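Long-range contacts in citryl-spermidine/3,4-dihydroxybenzoyl-citryl-spermidine:spermidine ligase (Bacillus anthracis, PDB 3TO3), which catalyses the ATP-dependent condensation of spermidine with citryl-spermidine intermediates in the biosynthesis of the siderophore petrobactin: residues H164-F173 with L302-L310; D276-T286 with N289-V300. One frame throughout, in Å; residues are numbered along the deposited sequence.

Interaction 1 (H164-F173 with L302-L310); sequences HPSYKARIGF and LNILNTSTL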
loop_
_atom_site.group_PDB
_atom_site.type_symbol
_atom_site.label_atom_id
_atom_site.label_comp_id
_atom_site.label_asym_id
_atom_site.label_seq_id
_atom_site.Cartn_x
_atom_site.Cartn_y
_atom_site.Cartn_z
ATOM N N HIS B 164 6.355 19.047 11.399
ATOM C CA HIS B 164 5.711 17.737 11.220
ATOM C C HIS B 164 6.662 16.616 11.584
ATOM O O HIS B 164 7.706 16.476 10.965
ATOM C CB HIS B 164 5.225 17.513 9.775
ATOM C CG HIS B 164 4.082 18.386 9.379
ATOM N ND1 HIS B 164 2.841 18.297 9.972
ATOM C CD2 HIS B 164 3.982 19.346 8.426
ATOM C CE1 HIS B 164 2.027 19.174 9.406
ATOM N NE2 HIS B 164 2.690 19.816 8.462
ATOM N N PRO B 165 6.292 15.801 12.586
ATOM C CA PRO B 165 7.219 14.730 12.971
ATOM C C PRO B 165 7.462 13.689 11.866
ATOM O O PRO B 165 8.588 13.176 11.784
ATOM C CB PRO B 165 6.597 14.147 14.244
ATOM C CG PRO B 165 5.193 14.706 14.296
ATOM C CD PRO B 165 5.220 15.996 13.578
ATOM N N SER B 166 6.500 13.379 11.003
ATOM C CA SER B 166 6.976 12.639 9.847
ATOM C C SER B 166 7.017 13.538 8.589
ATOM O O SER B 166 6.025 13.662 7.853
ATOM C CB SER B 166 6.049 11.440 9.617
ATOM O OG SER B 166 4.725 11.886 9.443
ATOM N N TYR B 167 8.215 14.032 8.290
ATOM C CA TYR B 167 8.453 14.976 7.203
ATOM C C TYR B 167 8.955 14.344 5.908
ATOM O O TYR B 167 9.110 15.021 4.896
ATOM C CB TYR B 167 9.492 16.011 7.695
ATOM C CG TYR B 167 10.725 15.416 8.402
ATOM C CD1 TYR B 167 11.813 14.945 7.671
ATOM C CD2 TYR B 167 10.780 15.291 9.785
ATOM C CE1 TYR B 167 12.934 14.395 8.293
ATOM C CE2 TYR B 167 11.904 14.742 10.423
ATOM C CZ TYR B 167 12.978 14.300 9.661
ATOM O OH TYR B 167 14.089 13.747 10.250
ATOM N N LYS B 168 9.395 13.103 6.035
ATOM C CA LYS B 168 9.822 12.164 4.987
ATOM C C LYS B 168 9.048 10.889 4.568
ATOM O O LYS B 168 9.666 9.987 4.000
ATOM C CB LYS B 168 11.343 11.986 4.967
ATOM C CG LYS B 168 11.938 12.302 3.597
ATOM C CD LYS B 168 13.443 12.495 3.706
ATOM C CE LYS B 168 13.798 13.972 3.689
ATOM N NZ LYS B 168 15.253 14.167 3.778
ATOM N N ALA B 169 7.829 10.682 5.039
ATOM C CA ALA B 169 7.223 9.344 4.962
ATOM C C ALA B 169 7.346 8.665 3.603
ATOM O O ALA B 169 7.803 7.505 3.520
ATOM C CB ALA B 169 5.774 9.389 5.383
ATOM N N ARG B 170 6.951 9.383 2.561
ATOM C CA ARG B 170 6.944 8.850 1.198
ATOM C C ARG B 170 6.341 7.448 1.092
ATOM O O ARG B 170 6.975 6.553 0.521
ATOM C CB ARG B 170 8.356 8.827 0.613
ATOM C CG ARG B 170 8.850 10.168 0.126
ATOM C CD ARG B 170 10.363 10.187 -0.073
ATOM N NE ARG B 170 10.859 11.551 -0.019
ATOM C CZ ARG B 170 12.117 11.921 -0.248
ATOM N NH1 ARG B 170 13.045 11.020 -0.542
ATOM N NH2 ARG B 170 12.446 13.205 -0.152
ATOM N N ILE B 171 5.147 7.239 1.650
ATOM C CA ILE B 171 4.481 5.923 1.558
ATOM C C ILE B 171 4.180 5.565 0.077
ATOM O O ILE B 171 3.529 6.322 -0.670
ATOM C CB ILE B 171 3.185 5.871 2.414
ATOM C CG1 ILE B 171 3.396 6.575 3.769
ATOM C CG2 ILE B 171 2.640 4.398 2.581
ATOM C CD1 ILE B 171 4.411 5.947 4.679
ATOM N N GLY B 172 4.636 4.387 -0.329
ATOM C CA GLY B 172 4.703 3.998 -1.733
ATOM C C GLY B 172 6.098 3.891 -2.347
ATOM O O GLY B 172 6.240 3.148 -3.324
ATOM N N PHE B 173 7.129 4.526 -1.760
ATOM C CA PHE B 173 8.530 4.317 -2.200
ATOM C C PHE B 173 9.221 3.320 -1.287
ATOM O O PHE B 173 9.291 3.533 -0.062
ATOM C CB PHE B 173 9.386 5.611 -2.163
ATOM C CG PHE B 173 9.126 6.594 -3.298
ATOM C CD1 PHE B 173 8.224 6.321 -4.308
ATOM C CD2 PHE B 173 9.800 7.817 -3.336
ATOM C CE1 PHE B 173 7.996 7.257 -5.370
ATOM C CE2 PHE B 173 9.579 8.739 -4.367
ATOM C CZ PHE B 173 8.669 8.458 -5.386
ATOM N N LEU B 302 1.079 12.449 -8.293
ATOM C CA LEU B 302 1.897 11.356 -7.791
ATOM C C LEU B 302 1.150 10.623 -6.708
ATOM O O LEU B 302 0.791 11.221 -5.698
ATOM C CB LEU B 302 3.196 11.927 -7.271
ATOM C CG LEU B 302 4.382 11.006 -7.059
ATOM C CD1 LEU B 302 4.832 10.328 -8.369
ATOM C CD2 LEU B 302 5.504 11.836 -6.404
ATOM N N ASN B 303 0.934 9.320 -6.825
ATOM C CA ASN B 303 0.160 8.787 -5.741
ATOM C C ASN B 303 1.105 8.160 -4.729
ATOM O O ASN B 303 1.241 6.949 -4.646
ATOM C CB ASN B 303 -0.716 7.664 -6.325
ATOM C CG ASN B 303 -2.108 8.144 -6.739
ATOM O OD1 ASN B 303 -2.275 8.890 -7.724
ATOM N ND2 ASN B 303 -3.115 7.702 -6.000
ATOM N N ILE B 304 1.458 8.973 -3.750
ATOM C CA ILE B 304 2.339 8.592 -2.661
ATOM C C ILE B 304 1.909 9.516 -1.543
ATOM O O ILE B 304 1.324 10.597 -1.766
ATOM C CB ILE B 304 3.904 8.777 -2.903
ATOM C CG1 ILE B 304 4.292 10.249 -2.979
ATOM C CG2 ILE B 304 4.451 7.978 -4.085
ATOM C CD1 ILE B 304 5.798 10.465 -2.976
ATOM N N LEU B 305 2.191 9.082 -0.332
ATOM C CA LEU B 305 1.773 9.835 0.812
ATOM C C LEU B 305 2.990 10.419 1.514
ATOM O O LEU B 305 3.866 9.696 2.013
ATOM C CB LEU B 305 0.969 8.940 1.735
ATOM C CG LEU B 305 0.139 9.671 2.769
ATOM C CD1 LEU B 305 -1.348 9.382 2.507
ATOM C CD2 LEU B 305 0.594 9.238 4.175
ATOM N N ASN B 306 3.030 11.743 1.523
ATOM C CA ASN B 306 4.037 12.511 2.226
ATOM C C ASN B 306 3.352 13.474 3.161
ATOM O O ASN B 306 2.549 14.302 2.715
ATOM C CB ASN B 306 4.855 13.308 1.231
ATOM C CG ASN B 306 6.288 12.951 1.281
ATOM O OD1 ASN B 306 6.734 12.315 2.232
ATOM N ND2 ASN B 306 7.036 13.351 0.260
ATOM N N THR B 307 3.670 13.377 4.447
ATOM C CA THR B 307 3.037 14.216 5.461
ATOM C C THR B 307 1.535 13.917 5.594
ATOM O O THR B 307 0.736 14.796 5.922
ATOM C CB THR B 307 3.315 15.739 5.227
ATOM O OG1 THR B 307 3.307 16.428 6.481
ATOM C CG2 THR B 307 2.288 16.382 4.280
ATOM N N SER B 308 1.178 12.661 5.335
ATOM C CA SER B 308 -0.171 12.142 5.599
ATOM C C SER B 308 -1.235 12.378 4.509
ATOM O O SER B 308 -2.365 11.889 4.633
ATOM C CB SER B 308 -0.672 12.602 6.976
ATOM O OG SER B 308 0.271 12.280 7.990
ATOM N N THR B 309 -0.882 13.108 3.452
ATOM C CA THR B 309 -1.813 13.359 2.346
ATOM C C THR B 309 -1.323 12.819 1.000
ATOM O O THR B 309 -0.132 12.901 0.692
ATOM C CB THR B 309 -2.036 14.855 2.153
ATOM O OG1 THR B 309 -1.592 15.561 3.323
ATOM C CG2 THR B 309 -3.508 15.137 1.860
ATOM N N LEU B 310 -2.251 12.294 0.195
ATOM C CA LEU B 310 -1.968 11.935 -1.203
ATOM C C LEU B 310 -1.585 13.140 -2.099
ATOM O O LEU B 310 -2.236 14.184 -2.074
ATOM C CB LEU B 310 -3.143 11.184 -1.840
ATOM C CG LEU B 310 -3.122 9.658 -1.822
ATOM C CD1 LEU B 310 -4.081 9.137 -2.874
ATOM C CD2 LEU B 310 -1.721 9.104 -2.073
HETATM O O HOH W 1 9.729 14.539 1.233
#
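Two successive residues, Arg170 and Ile171, sit opposite the single residue Leu305 as a G1 beta bulge, where the loop 164-173 meets the strand 302-306. Ile171 and Leu305 form a single antiparallel hydrogen-bonded pair. Ile171 N gives to Leu305 O at 2.8 Å, and Leu305 N returns a bond to Ile171 O. The side chains of this pair lie alongside each other and point the same way, with CB of Ile171 3.8 Å from CB of Leu305. Ile171 CG1 stands anti to the carbonyl carbon (chi1 -41°), where it meets both Leu305 O and Leu305 CD2.

Asn306 also runs beside Arg170 in the same direction. Its amide is turned 66° from the guanidinium plane. Asn306 OD1 takes the N-H of Arg170 at 3.0 Å, with the donor well above the carbonyl plane. Asn306 ND2 packs against Arg170 CG. Water 1 weakly links the two side chains, while Arg170 NH1 is held by Glu184 and Asn178. Asn306 itself lies close to the bound ATP, so the contact lies beside the nucleotide site.

At the other end, Thr307 OG1 lies 3.5 Å above one face of the His164 ring, offset toward its rim. Thr307 is poorly ordered, so this detail is less sure.

The type II turn that starts at Arg170 ends at Phe173, whose ring meets Ile304. Ile304 CD1 is above one face of the ring, offset toward the rim, and the closer touch is made by Ile304 CG2, 3.8 Å from Phe173 CE1.

Interaction 2 (D276-T286 with N289-V300); sequences DDYCAQQSMRT and NVTNPKRPYVKV. With ATP (adenosine-5'-triphosphate), chain E.
Asn289 CG is anti to the backbone N (chi1 -175°), which sends the amide toward Asp276. Asp276 CG stands anti to its own carbonyl carbon (chi1 -63°) and brings OD2 to meet it. Asn289 ND2 gives an almost straight bond to Asp276 OD2, 2.9 Å long with an angle of 175°. It reaches the anti side of the carboxylate. Arg295 NH1 forms a salt bridge to the same Asp276 OD2, with weak hydrogen-bond geometry. The Arg295 guanidinium lies with Asn289 ND2 over its centre, and its NE has a second acidic partner in Glu218. Asn289 OD1 turns back to accept from Asn292 N, an Asx motif; a type I turn follows from Asn292 to Arg295. Thr291 OG1 takes the N-H of Asp277 at 3.0 Å.

The Tyr278 ring lies over Asn289, whose CA makes an off-centre CH-pi contact with it. Water 3 joins Tyr278 OH, Asn289 ND2 and Pro296 O. Val298 CG2 packs on Tyr278 CE1 at 3.6 Å.

The segments belong to an antiparallel part of a mixed sheet, with strand 286-289 lying between 278-280 and 297-306. Tyr278 and Asn289 form one non-hydrogen-bonded pair, Thr286 and Lys299 another. Next to the second pair, Val300 N bonds to Arg285 O.

This end carries ATP. Arg285 NE donates to O1B of ATP at 2.9 Å, and its NH2 to O2B. Ser283 OG also donates to O1B. Lys299 runs extended, with CE over one face of the Arg285 guanidinium, offset toward the rim. Its NZ bonds to O2B of ATP, though its place is less sure, and it also pairs with Asp459. The two cations converge on the beta-phosphate, with Arg285 NH2 3.9 Å from Lys299 NZ.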
loop_
_atom_site.group_PDB
_atom_site.type_symbol
_atom_site.label_atom_id
_atom_site.label_comp_id
_atom_site.label_asym_id
_atom_site.label_seq_id
_atom_site.Cartn_x
_atom_site.Cartn_y
_atom_site.Cartn_z
ATOM N N ASP B 276 13.540 16.520 -23.141
ATOM C CA ASP B 276 14.292 17.120 -22.041
ATOM C C ASP B 276 14.328 16.239 -20.779
ATOM O O ASP B 276 13.433 15.415 -20.536
ATOM C CB ASP B 276 13.748 18.529 -21.714
ATOM C CG ASP B 276 13.916 19.521 -22.893
ATOM O OD1 ASP B 276 14.632 19.199 -23.872
ATOM O OD2 ASP B 276 13.345 20.633 -22.835
ATOM N N ASP B 277 15.370 16.440 -19.989
ATOM C CA ASP B 277 15.505 15.825 -18.680
ATOM C C ASP B 277 14.917 16.748 -17.608
ATOM O O ASP B 277 14.996 17.970 -17.699
ATOM C CB ASP B 277 16.979 15.580 -18.375
ATOM C CG ASP B 277 17.554 14.448 -19.191
ATOM O OD1 ASP B 277 16.826 13.477 -19.457
ATOM O OD2 ASP B 277 18.729 14.530 -19.586
ATOM N N TYR B 278 14.316 16.150 -16.599
ATOM C CA TYR B 278 13.755 16.910 -15.511
ATOM C C TYR B 278 14.359 16.436 -14.212
ATOM O O TYR B 278 14.967 15.362 -14.117
ATOM C CB TYR B 278 12.227 16.795 -15.473
ATOM C CG TYR B 278 11.534 17.567 -16.578
ATOM C CD1 TYR B 278 10.920 18.777 -16.321
ATOM C CD2 TYR B 278 11.514 17.085 -17.892
ATOM C CE1 TYR B 278 10.297 19.493 -17.330
ATOM C CE2 TYR B 278 10.890 17.785 -18.906
ATOM C CZ TYR B 278 10.289 18.995 -18.616
ATOM O OH TYR B 278 9.668 19.706 -19.612
ATOM N N CYS B 279 14.198 17.257 -13.200
ATOM C CA CYS B 279 14.742 16.936 -11.909
ATOM C C CYS B 279 13.753 17.430 -10.849
ATOM O O CYS B 279 13.221 18.529 -10.975
ATOM C CB CYS B 279 16.069 17.656 -11.799
ATOM S SG CYS B 279 16.906 17.341 -10.309
ATOM N N ALA B 280 13.478 16.624 -9.831
ATOM C CA ALA B 280 12.491 17.002 -8.812
ATOM C C ALA B 280 12.972 18.139 -7.948
ATOM O O ALA B 280 14.161 18.243 -7.702
ATOM C CB ALA B 280 12.131 15.805 -7.900
ATOM N N GLN B 281 12.031 18.965 -7.485
ATOM C CA GLN B 281 12.252 19.934 -6.401
ATOM C C GLN B 281 11.891 19.342 -5.022
ATOM O O GLN B 281 11.624 18.150 -4.910
ATOM C CB GLN B 281 11.419 21.181 -6.652
ATOM C CG GLN B 281 11.675 21.784 -8.015
ATOM C CD GLN B 281 11.003 23.143 -8.201
ATOM O OE1 GLN B 281 9.773 23.249 -8.161
ATOM N NE2 GLN B 281 11.813 24.190 -8.410
ATOM N N GLN B 282 11.871 20.170 -3.983
ATOM C CA GLN B 282 11.515 19.714 -2.641
ATOM C C GLN B 282 10.177 19.016 -2.606
ATOM O O GLN B 282 9.947 18.177 -1.746
ATOM C CB GLN B 282 11.441 20.891 -1.674
ATOM C CG GLN B 282 12.786 21.373 -1.143
ATOM C CD GLN B 282 12.637 22.560 -0.201
ATOM O OE1 GLN B 282 12.830 22.422 1.005
ATOM N NE2 GLN B 282 12.270 23.735 -0.750
ATOM N N SER B 283 9.290 19.376 -3.529
ATOM C CA SER B 283 7.922 18.851 -3.567
ATOM C C SER B 283 7.859 17.454 -4.169
ATOM O O SER B 283 6.952 16.668 -3.873
ATOM C CB SER B 283 6.976 19.847 -4.282
ATOM O OG SER B 283 6.384 19.349 -5.479
HETATM N N MSE B 284 8.807 17.179 -5.051
HETATM C CA MSE B 284 8.965 15.891 -5.742
HETATM C C MSE B 284 7.958 15.550 -6.847
HETATM O O MSE B 284 8.306 14.815 -7.762
HETATM C CB MSE B 284 8.954 14.759 -4.754
HETATM C CG MSE B 284 10.273 14.650 -4.033
HETATM SE SE MSE B 284 10.285 13.057 -3.004
HETATM C CE MSE B 284 10.004 11.790 -4.463
ATOM N N ARG B 285 6.781 16.163 -6.850
ATOM C CA ARG B 285 5.875 16.010 -7.986
ATOM C C ARG B 285 6.011 17.242 -8.879
ATOM O O ARG B 285 5.387 17.349 -9.919
ATOM C CB ARG B 285 4.431 15.756 -7.538
ATOM C CG ARG B 285 3.941 16.780 -6.569
ATOM C CD ARG B 285 2.450 16.713 -6.389
ATOM N NE ARG B 285 2.011 17.696 -5.410
ATOM C CZ ARG B 285 0.744 17.953 -5.117
ATOM N NH1 ARG B 285 -0.218 17.296 -5.745
ATOM N NH2 ARG B 285 0.440 18.866 -4.196
ATOM N N THR B 286 6.839 18.175 -8.447
ATOM C CA THR B 286 7.121 19.363 -9.238
ATOM C C THR B 286 8.507 19.256 -9.823
ATOM O O THR B 286 9.463 19.157 -9.103
ATOM C CB THR B 286 7.087 20.622 -8.383
ATOM O OG1 THR B 286 5.811 20.712 -7.731
ATOM C CG2 THR B 286 7.325 21.862 -9.270
ATOM N N ASN B 289 12.926 21.735 -15.573
ATOM C CA ASN B 289 13.534 21.258 -16.781
ATOM C C ASN B 289 15.033 21.510 -16.632
ATOM O O ASN B 289 15.467 22.648 -16.475
ATOM C CB ASN B 289 12.921 22.045 -17.938
ATOM C CG ASN B 289 13.387 21.570 -19.277
ATOM O OD1 ASN B 289 14.568 21.326 -19.471
ATOM N ND2 ASN B 289 12.460 21.443 -20.221
ATOM N N VAL B 290 15.824 20.442 -16.638
ATOM C CA VAL B 290 17.266 20.558 -16.391
ATOM C C VAL B 290 18.002 21.004 -17.652
ATOM O O VAL B 290 19.005 21.713 -17.600
ATOM C CB VAL B 290 17.885 19.216 -15.963
ATOM C CG1 VAL B 290 19.357 19.379 -15.758
ATOM C CG2 VAL B 290 17.268 18.725 -14.699
ATOM N N THR B 291 17.494 20.541 -18.780
ATOM C CA THR B 291 18.073 20.773 -20.081
ATOM C C THR B 291 17.875 22.224 -20.494
ATOM O O THR B 291 18.749 22.820 -21.115
ATOM C CB THR B 291 17.379 19.875 -21.118
ATOM O OG1 THR B 291 17.461 18.500 -20.703
ATOM C CG2 THR B 291 18.018 20.043 -22.488
ATOM N N ASN B 292 16.720 22.786 -20.153
ATOM C CA ASN B 292 16.397 24.163 -20.526
ATOM C C ASN B 292 15.759 24.937 -19.360
ATOM O O ASN B 292 14.536 25.017 -19.245
ATOM C CB ASN B 292 15.485 24.194 -21.766
ATOM C CG ASN B 292 16.151 23.605 -23.014
ATOM O OD1 ASN B 292 15.741 22.555 -23.514
ATOM N ND2 ASN B 292 17.164 24.289 -23.529
ATOM N N PRO B 293 16.596 25.507 -18.489
ATOM C CA PRO B 293 16.149 26.099 -17.218
ATOM C C PRO B 293 15.097 27.198 -17.355
ATOM O O PRO B 293 14.364 27.443 -16.397
ATOM C CB PRO B 293 17.434 26.650 -16.617
ATOM C CG PRO B 293 18.532 25.791 -17.239
ATOM C CD PRO B 293 18.062 25.525 -18.636
ATOM N N LYS B 294 14.984 27.838 -18.513
ATOM C CA LYS B 294 13.949 28.872 -18.664
ATOM C C LYS B 294 12.563 28.266 -18.919
ATOM O O LYS B 294 11.538 28.914 -18.728
ATOM C CB LYS B 294 14.297 29.861 -19.777
ATOM C CG LYS B 294 15.681 30.496 -19.657
ATOM C CD LYS B 294 15.751 31.490 -18.514
ATOM C CE LYS B 294 16.836 32.555 -18.768
ATOM N NZ LYS B 294 16.435 33.613 -19.753
ATOM N N ARG B 295 12.540 27.025 -19.367
ATOM C CA ARG B 295 11.280 26.353 -19.601
ATOM C C ARG B 295 10.518 26.169 -18.288
ATOM O O ARG B 295 11.106 26.164 -17.211
ATOM C CB ARG B 295 11.554 25.032 -20.286
ATOM C CG ARG B 295 12.147 25.257 -21.688
ATOM C CD ARG B 295 11.039 25.316 -22.723
ATOM N NE ARG B 295 10.336 24.044 -22.715
ATOM C CZ ARG B 295 10.873 22.917 -23.169
ATOM N NH1 ARG B 295 12.090 22.958 -23.696
ATOM N NH2 ARG B 295 10.197 21.761 -23.106
ATOM N N PRO B 296 9.199 26.070 -18.376
ATOM C CA PRO B 296 8.343 25.968 -17.190
ATOM C C PRO B 296 8.535 24.648 -16.424
ATOM O O PRO B 296 8.952 23.640 -16.990
ATOM C CB PRO B 296 6.921 26.005 -17.784
ATOM C CG PRO B 296 7.091 25.451 -19.204
ATOM C CD PRO B 296 8.439 26.006 -19.640
ATOM N N TYR B 297 8.231 24.692 -15.131
ATOM C CA TYR B 297 8.133 23.513 -14.295
ATOM C C TYR B 297 6.854 22.765 -14.629
ATOM O O TYR B 297 5.897 23.332 -15.171
ATOM C CB TYR B 297 8.060 23.884 -12.804
ATOM C CG TYR B 297 9.093 24.872 -12.296
ATOM C CD1 TYR B 297 10.396 24.475 -12.019
ATOM C CD2 TYR B 297 8.738 26.207 -12.064
ATOM C CE1 TYR B 297 11.351 25.404 -11.535
ATOM C CE2 TYR B 297 9.649 27.125 -11.592
ATOM C CZ TYR B 297 10.961 26.729 -11.327
ATOM O OH TYR B 297 11.843 27.683 -10.853
ATOM N N VAL B 298 6.849 21.491 -14.261
ATOM C CA VAL B 298 5.715 20.615 -14.416
ATOM C C VAL B 298 5.349 20.109 -13.029
ATOM O O VAL B 298 6.208 19.580 -12.285
ATOM C CB VAL B 298 6.098 19.461 -15.342
ATOM C CG1 VAL B 298 4.912 18.798 -15.830
ATOM C CG2 VAL B 298 6.798 20.023 -16.536
ATOM N N LYS B 299 4.097 20.320 -12.650
ATOM C CA LYS B 299 3.590 19.770 -11.408
ATOM C C LYS B 299 2.618 18.673 -11.781
ATOM O O LYS B 299 1.586 18.936 -12.434
ATOM C CB LYS B 299 2.923 20.843 -10.539
ATOM C CG LYS B 299 2.355 20.342 -9.213
ATOM C CD LYS B 299 1.885 21.501 -8.333
ATOM C CE LYS B 299 1.709 21.067 -6.887
ATOM N NZ LYS B 299 1.153 22.173 -6.037
ATOM N N VAL B 300 2.954 17.440 -11.399
ATOM C CA VAL B 300 2.203 16.295 -11.896
ATOM C C VAL B 300 1.670 15.424 -10.779
ATOM O O VAL B 300 2.146 15.493 -9.652
ATOM C CB VAL B 300 3.039 15.448 -12.864
ATOM C CG1 VAL B 300 3.357 16.242 -14.100
ATOM C CG2 VAL B 300 4.352 15.002 -12.191
HETATM P PB ATP E . 3.559 21.078 -3.655
HETATM O O1B ATP E . 3.762 19.899 -4.572
HETATM O O2B ATP E . 2.085 21.344 -3.493
HETATM O O3B ATP E . 4.302 22.335 -4.240
HETATM P PA ATP E . 3.713 19.650 -1.346
HETATM O O1A ATP E . 3.110 18.562 -2.212
HETATM O O2A ATP E . 2.730 20.192 -0.314
HETATM O O3A ATP E . 4.193 20.822 -2.248
HETATM O "O5'" ATP E . 4.954 19.023 -0.617
HETATM C "C5'" ATP E . 6.041 19.799 -0.274
HETATM C "C4'" ATP E . 6.927 19.264 0.704
HETATM O "O4'" ATP E . 7.722 20.348 1.296
HETATM C "C3'" ATP E . 6.167 18.656 1.820
HETATM O "O3'" ATP E . 6.495 17.327 1.944
HETATM C "C2'" ATP E . 6.573 19.418 3.015
HETATM O "O2'" ATP E . 6.653 18.606 4.109
HETATM C "C1'" ATP E . 7.910 19.941 2.617
HETATM N N9 ATP E . 8.440 20.993 3.443
HETATM C C8 ATP E . 9.673 20.981 3.978
HETATM N N7 ATP E . 9.829 22.112 4.679
HETATM C C5 ATP E . 8.702 22.854 4.588
HETATM C C6 ATP E . 8.327 24.100 5.110
HETATM N N6 ATP E . 9.252 24.831 5.932
HETATM N N1 ATP E . 7.096 24.588 4.831
HETATM C C2 ATP E . 6.240 23.886 4.060
HETATM N N3 ATP E . 6.572 22.681 3.544
HETATM C C4 ATP E . 7.794 22.139 3.790
HETATM O O HOH W 2 13.473 20.620 -25.855
HETATM O O HOH W 3 9.528 22.274 -19.206
#

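The centres of interactions 1 and 2 lie about 20 Å apart, and both use strand 297-306 of the mixed sheet. Interaction 2 takes the start of this strand, interaction 1 its end and the hairpin to strand 309-311. Along the chain, interaction 2 is nested inside the loop that interaction 1 closes. The two also touch directly. Phe173 and Arg170 pack on Met284, an ATP-binding residue, and Leu302 CB lies 4.0 Å from Arg285 CB. All four segments belong to the IucA/IucC family region. One strand therefore links the phosphate-binding residues of interaction 2 to the loop 164-173. Interaction 2 supplies residues of the ATP pocket, and interaction 1 lies beside them.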